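Local coordinates for protein glycosyl transferase (Staphylococcus aureus, PDB 5TZJ) that binds uridine-diphosphate-N-acetylglucosamine and combines a family 2 glycosyl transferase domain with a linker domain, at residues V140-S145 with F181-Y186; A185-N190 with L233-E238. One frame throughout, in Å; residues are numbered along the deposited sequence.

From the N terminus, the chain first presents the loop 140-145, just past strand 139-140, and returns after 35 intervening residues on helix 177-188, where interaction 1 closes the first loop. Interaction 2 starts on the C-terminal end of that same helix and closes a second loop of 42 intervening residues at 233-238, the link between helices 218-233 and 239-256. The two loops neither nest nor cross but follow in series, sharing A185 and Y186. Their centres lie about 8 Å apart, and L142 CD1 packs 3.9 Å from L187 CD2. Helix 177-188 is thus shared by both contacts, joining the loop of the family 2 range to the linker region.

Interaction 1 (V140-S145 with F181-Y186); sequences VTLLNS and FTMKAY
The hydroxyl oxygen T141 OG1 is gripped by two backbone N-H groups, and the turn it folds sets the next residue, L142, against Y186 and M183. L143 N donates to T141 OG1 at 3.1 Å, which defines an ST turn, and N144 N adds a weak bond to the same oxygen. The exchange is reciprocal: T141 N donates to N144 OD1 at 2.9 Å, approaching from above the carbonyl plane of the amide. S145 OG closes the loop with a 2.7 Å bond to T141 O. A tight polar turn thereby holds an apolar side chain outward, through which the loop between strands 139-140 and 156-158, in the family 2 range, meets helix 177-188.

L142 carries the contact with its two methyl branches. Its CG lies beside the backbone N, opposite the carbonyl carbon (chi1 -80°), and CD2 comes to 3.8 Å from Y186 CD2 and 4.1 Å from Y186 CB, at the root of the ring. The other branch, CD1, makes a looser approach of 4.5 Å to M183 CE, one turn earlier on helix 177-188. Y186 is fixed at its far end too, since its OH is hydrogen-bonded to T150 O, while T182 CG2 of the same helix lies over one face of its ring, toward the rim. I245 of helix 239-256 also packs on L142.

All three touching residues are buried and meet solely through carbon, so the loop adheres to the helix by dispersion and exclusion of water, while directional bonding shapes the loop itself.

Interaction 2 (A185-N190 with L233-E238); sequences AYLNAN and LNADLE
Flat groups stay apart where L187 meets A235 and L237: neither the Y186 ring nor the amides of N188, N190 and N234 offer a face or an edge across this contact, which is built of methyl groups. The side chain of Y186 packs instead on V115 and L117 of strand 115-122.

One branch of L187 does the touching. Its CD2 reaches A235 CB at 4.0 Å and L237 CD1 at 4.1 Å, and since A235 CB and L237 CD1 are themselves 3.8 Å apart, the three methyls form a nearly equilateral triangle. With CD1 of L187 anti to its CA (chi2 167°), the other branch, CD2, turns aside to meet A235 and L237. The contact lies near the surface, burying 106 Å² in all, and L187, A235 and L237 each remain partly open to solvent. The backbones come nearest at the CA atoms of L187 and A235, 6.7 Å apart.

On the loop side, the shape comes from an inverse gamma turn centred on D236, with a weak bond from L237 N to A235 O at 3.0 Å. The turn leaves the CB atoms of A235 and L237 both directed at helix 177-188. This places the contact at a junction of helices: helix 177-188 ends at N188, with A189 leaving helical geometry, while the loop joins helix 218-233 to helix 239-256, whose N-cap is E238.

L237 also rests on K242 and I245 of helix 239-256, so the loop packs on the helix that follows it.

Interaction 1 (V140-S145 with F181-Y186)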
# COMPACT_ATOMS: atom_id res chain seq x y z
N VAL A 140 -9.58 11.06 -10.48
CA VAL A 140 -9.82 9.63 -10.57
C VAL A 140 -10.52 9.18 -9.30
O VAL A 140 -10.46 9.84 -8.25
CB VAL A 140 -8.53 8.80 -10.77
CG1 VAL A 140 -7.83 9.18 -12.05
CG2 VAL A 140 -7.59 9.00 -9.55
N THR A 141 -11.16 8.00 -9.38
CA THR A 141 -11.88 7.43 -8.25
C THR A 141 -11.41 6.01 -7.99
O THR A 141 -10.75 5.36 -8.81
CB THR A 141 -13.41 7.43 -8.47
OG1 THR A 141 -13.78 6.29 -9.25
CG2 THR A 141 -13.86 8.70 -9.22
N LEU A 142 -11.77 5.53 -6.79
CA LEU A 142 -11.48 4.16 -6.41
C LEU A 142 -12.13 3.17 -7.34
O LEU A 142 -11.62 2.06 -7.49
CB LEU A 142 -11.97 3.90 -4.98
CG LEU A 142 -11.07 4.39 -3.84
CD1 LEU A 142 -11.80 4.30 -2.49
CD2 LEU A 142 -9.77 3.57 -3.81
N LEU A 143 -13.24 3.55 -7.99
CA LEU A 143 -13.98 2.62 -8.83
C LEU A 143 -13.78 2.85 -10.32
O LEU A 143 -14.26 2.04 -11.11
CB LEU A 143 -15.48 2.68 -8.51
CG LEU A 143 -15.93 2.30 -7.10
CD1 LEU A 143 -17.45 2.49 -6.97
CD2 LEU A 143 -15.51 0.87 -6.78
N ASN A 144 -13.12 3.93 -10.75
CA ASN A 144 -12.98 4.07 -12.20
C ASN A 144 -11.52 4.06 -12.62
O ASN A 144 -11.19 4.43 -13.74
CB ASN A 144 -13.71 5.31 -12.73
CG ASN A 144 -13.02 6.63 -12.37
OD1 ASN A 144 -11.87 6.68 -11.87
ND2 ASN A 144 -13.72 7.73 -12.65
N SER A 145 -10.64 3.63 -11.72
CA SER A 145 -9.22 3.62 -12.00
C SER A 145 -8.62 2.46 -11.22
O SER A 145 -9.30 1.82 -10.42
CB SER A 145 -8.57 4.94 -11.60
OG SER A 145 -8.46 4.99 -10.15
N PHE A 181 -3.17 3.20 5.76
CA PHE A 181 -2.93 4.64 5.67
C PHE A 181 -3.44 5.20 4.34
O PHE A 181 -4.19 6.17 4.31
CB PHE A 181 -1.44 4.90 5.82
CG PHE A 181 -1.05 6.39 5.66
CD1 PHE A 181 -1.03 7.23 6.78
CD2 PHE A 181 -0.68 6.89 4.43
CE1 PHE A 181 -0.68 8.59 6.67
CE2 PHE A 181 -0.32 8.29 4.29
CZ PHE A 181 -0.32 9.12 5.42
N THR A 182 -3.03 4.59 3.24
CA THR A 182 -3.40 5.14 1.95
C THR A 182 -4.87 4.86 1.63
O THR A 182 -5.52 5.69 1.01
CB THR A 182 -2.48 4.56 0.87
OG1 THR A 182 -1.14 5.06 1.10
CG2 THR A 182 -2.99 4.95 -0.56
N MET A 183 -5.42 3.73 2.09
CA MET A 183 -6.85 3.49 1.86
C MET A 183 -7.69 4.52 2.60
O MET A 183 -8.67 5.04 2.04
CB MET A 183 -7.25 2.06 2.29
CG MET A 183 -7.00 1.01 1.25
SD MET A 183 -7.95 1.20 -0.31
CE MET A 183 -9.58 1.60 0.32
N LYS A 184 -7.31 4.83 3.84
CA LYS A 184 -7.94 5.93 4.58
C LYS A 184 -7.83 7.24 3.82
O LYS A 184 -8.80 8.01 3.72
CB LYS A 184 -7.30 6.08 5.97
CG LYS A 184 -7.77 5.09 7.06
CD LYS A 184 -6.96 5.27 8.38
CE LYS A 184 -7.41 4.30 9.51
NZ LYS A 184 -6.61 4.38 10.78
N ALA A 185 -6.64 7.55 3.30
CA ALA A 185 -6.48 8.82 2.58
C ALA A 185 -7.34 8.81 1.32
O ALA A 185 -7.96 9.82 0.98
CB ALA A 185 -5.01 9.06 2.22
N TYR A 186 -7.39 7.68 0.62
CA TYR A 186 -8.27 7.60 -0.56
C TYR A 186 -9.72 7.81 -0.17
O TYR A 186 -10.46 8.57 -0.82
CB TYR A 186 -8.12 6.24 -1.24
CG TYR A 186 -6.87 5.98 -2.07
CD1 TYR A 186 -6.13 7.00 -2.60
CD2 TYR A 186 -6.48 4.66 -2.36
CE1 TYR A 186 -4.98 6.72 -3.41
CE2 TYR A 186 -5.38 4.36 -3.17
CZ TYR A 186 -4.63 5.40 -3.69
OH TYR A 186 -3.53 5.08 -4.46

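Interaction 2 (A185-N190 with L233-E238)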
# COMPACT_ATOMS: atom_id res chain seq x y z
N ALA A 185 -6.64 7.55 3.30
CA ALA A 185 -6.48 8.82 2.58
C ALA A 185 -7.34 8.81 1.32
O ALA A 185 -7.96 9.82 0.98
CB ALA A 185 -5.01 9.06 2.22
N TYR A 186 -7.39 7.68 0.62
CA TYR A 186 -8.27 7.60 -0.56
C TYR A 186 -9.72 7.81 -0.17
O TYR A 186 -10.46 8.57 -0.82
CB TYR A 186 -8.12 6.24 -1.24
CG TYR A 186 -6.87 5.98 -2.07
CD1 TYR A 186 -6.13 7.00 -2.60
CD2 TYR A 186 -6.48 4.66 -2.36
CE1 TYR A 186 -4.98 6.72 -3.41
CE2 TYR A 186 -5.38 4.36 -3.17
CZ TYR A 186 -4.63 5.40 -3.69
OH TYR A 186 -3.53 5.08 -4.46
N LEU A 187 -10.17 7.12 0.88
CA LEU A 187 -11.58 7.17 1.27
C LEU A 187 -12.03 8.58 1.71
O LEU A 187 -13.20 8.93 1.57
CB LEU A 187 -11.83 6.15 2.38
CG LEU A 187 -11.90 4.65 1.99
CD1 LEU A 187 -11.83 3.74 3.21
CD2 LEU A 187 -13.15 4.30 1.12
N ASN A 188 -11.13 9.40 2.25
CA ASN A 188 -11.49 10.72 2.76
C ASN A 188 -11.26 11.86 1.78
O ASN A 188 -11.72 12.97 2.04
CB ASN A 188 -10.69 11.02 4.05
CG ASN A 188 -11.24 10.26 5.23
OD1 ASN A 188 -12.28 10.63 5.79
ND2 ASN A 188 -10.58 9.18 5.60
N ALA A 189 -10.56 11.63 0.67
CA ALA A 189 -10.14 12.75 -0.15
C ALA A 189 -11.31 13.19 -1.02
O ALA A 189 -12.13 12.38 -1.45
CB ALA A 189 -8.96 12.36 -1.04
N ASN A 190 -11.40 14.48 -1.26
CA ASN A 190 -12.40 14.96 -2.21
C ASN A 190 -11.94 14.76 -3.64
O ASN A 190 -12.78 14.57 -4.53
CB ASN A 190 -12.72 16.43 -1.96
CG ASN A 190 -13.41 16.63 -0.64
OD1 ASN A 190 -14.25 15.81 -0.23
ND2 ASN A 190 -13.06 17.72 0.06
N LEU A 233 -16.20 -0.13 4.94
CA LEU A 233 -17.62 -0.29 5.23
C LEU A 233 -18.14 0.81 6.14
O LEU A 233 -19.35 1.06 6.18
CB LEU A 233 -17.85 -1.70 5.82
CG LEU A 233 -17.75 -2.75 4.71
CD1 LEU A 233 -17.76 -4.13 5.30
CD2 LEU A 233 -18.96 -2.61 3.81
N ASN A 234 -17.25 1.53 6.82
CA ASN A 234 -17.67 2.66 7.61
C ASN A 234 -17.47 3.98 6.91
O ASN A 234 -17.79 5.01 7.50
CB ASN A 234 -16.94 2.70 8.95
CG ASN A 234 -17.58 1.81 9.96
OD1 ASN A 234 -18.61 2.15 10.56
ND2 ASN A 234 -16.99 0.64 10.14
N ALA A 235 -16.96 4.00 5.69
CA ALA A 235 -16.82 5.30 5.04
C ALA A 235 -18.18 5.98 4.83
O ALA A 235 -19.24 5.34 4.76
CB ALA A 235 -16.10 5.15 3.69
N ASP A 236 -18.13 7.30 4.64
CA ASP A 236 -19.33 8.10 4.40
C ASP A 236 -19.64 8.13 2.90
O ASP A 236 -19.46 9.12 2.20
CB ASP A 236 -19.14 9.51 4.96
CG ASP A 236 -20.41 10.35 4.89
OD1 ASP A 236 -21.52 9.77 4.71
OD2 ASP A 236 -20.30 11.60 5.03
N LEU A 237 -20.14 6.99 2.43
CA LEU A 237 -20.37 6.78 1.01
C LEU A 237 -21.61 5.91 0.86
O LEU A 237 -22.01 5.22 1.80
CB LEU A 237 -19.16 6.10 0.35
CG LEU A 237 -17.84 6.86 0.34
CD1 LEU A 237 -16.71 5.93 -0.02
CD2 LEU A 237 -17.91 8.04 -0.66
N GLU A 238 -22.21 5.91 -0.33
CA GLU A 238 -23.41 5.11 -0.52
C GLU A 238 -23.07 3.63 -0.33
O GLU A 238 -21.96 3.18 -0.60
CB GLU A 238 -24.05 5.38 -1.88
CG GLU A 238 -24.49 6.84 -2.08
CD GLU A 238 -25.46 7.31 -0.99
OE1 GLU A 238 -26.45 6.58 -0.74
OE2 GLU A 238 -25.21 8.39 -0.36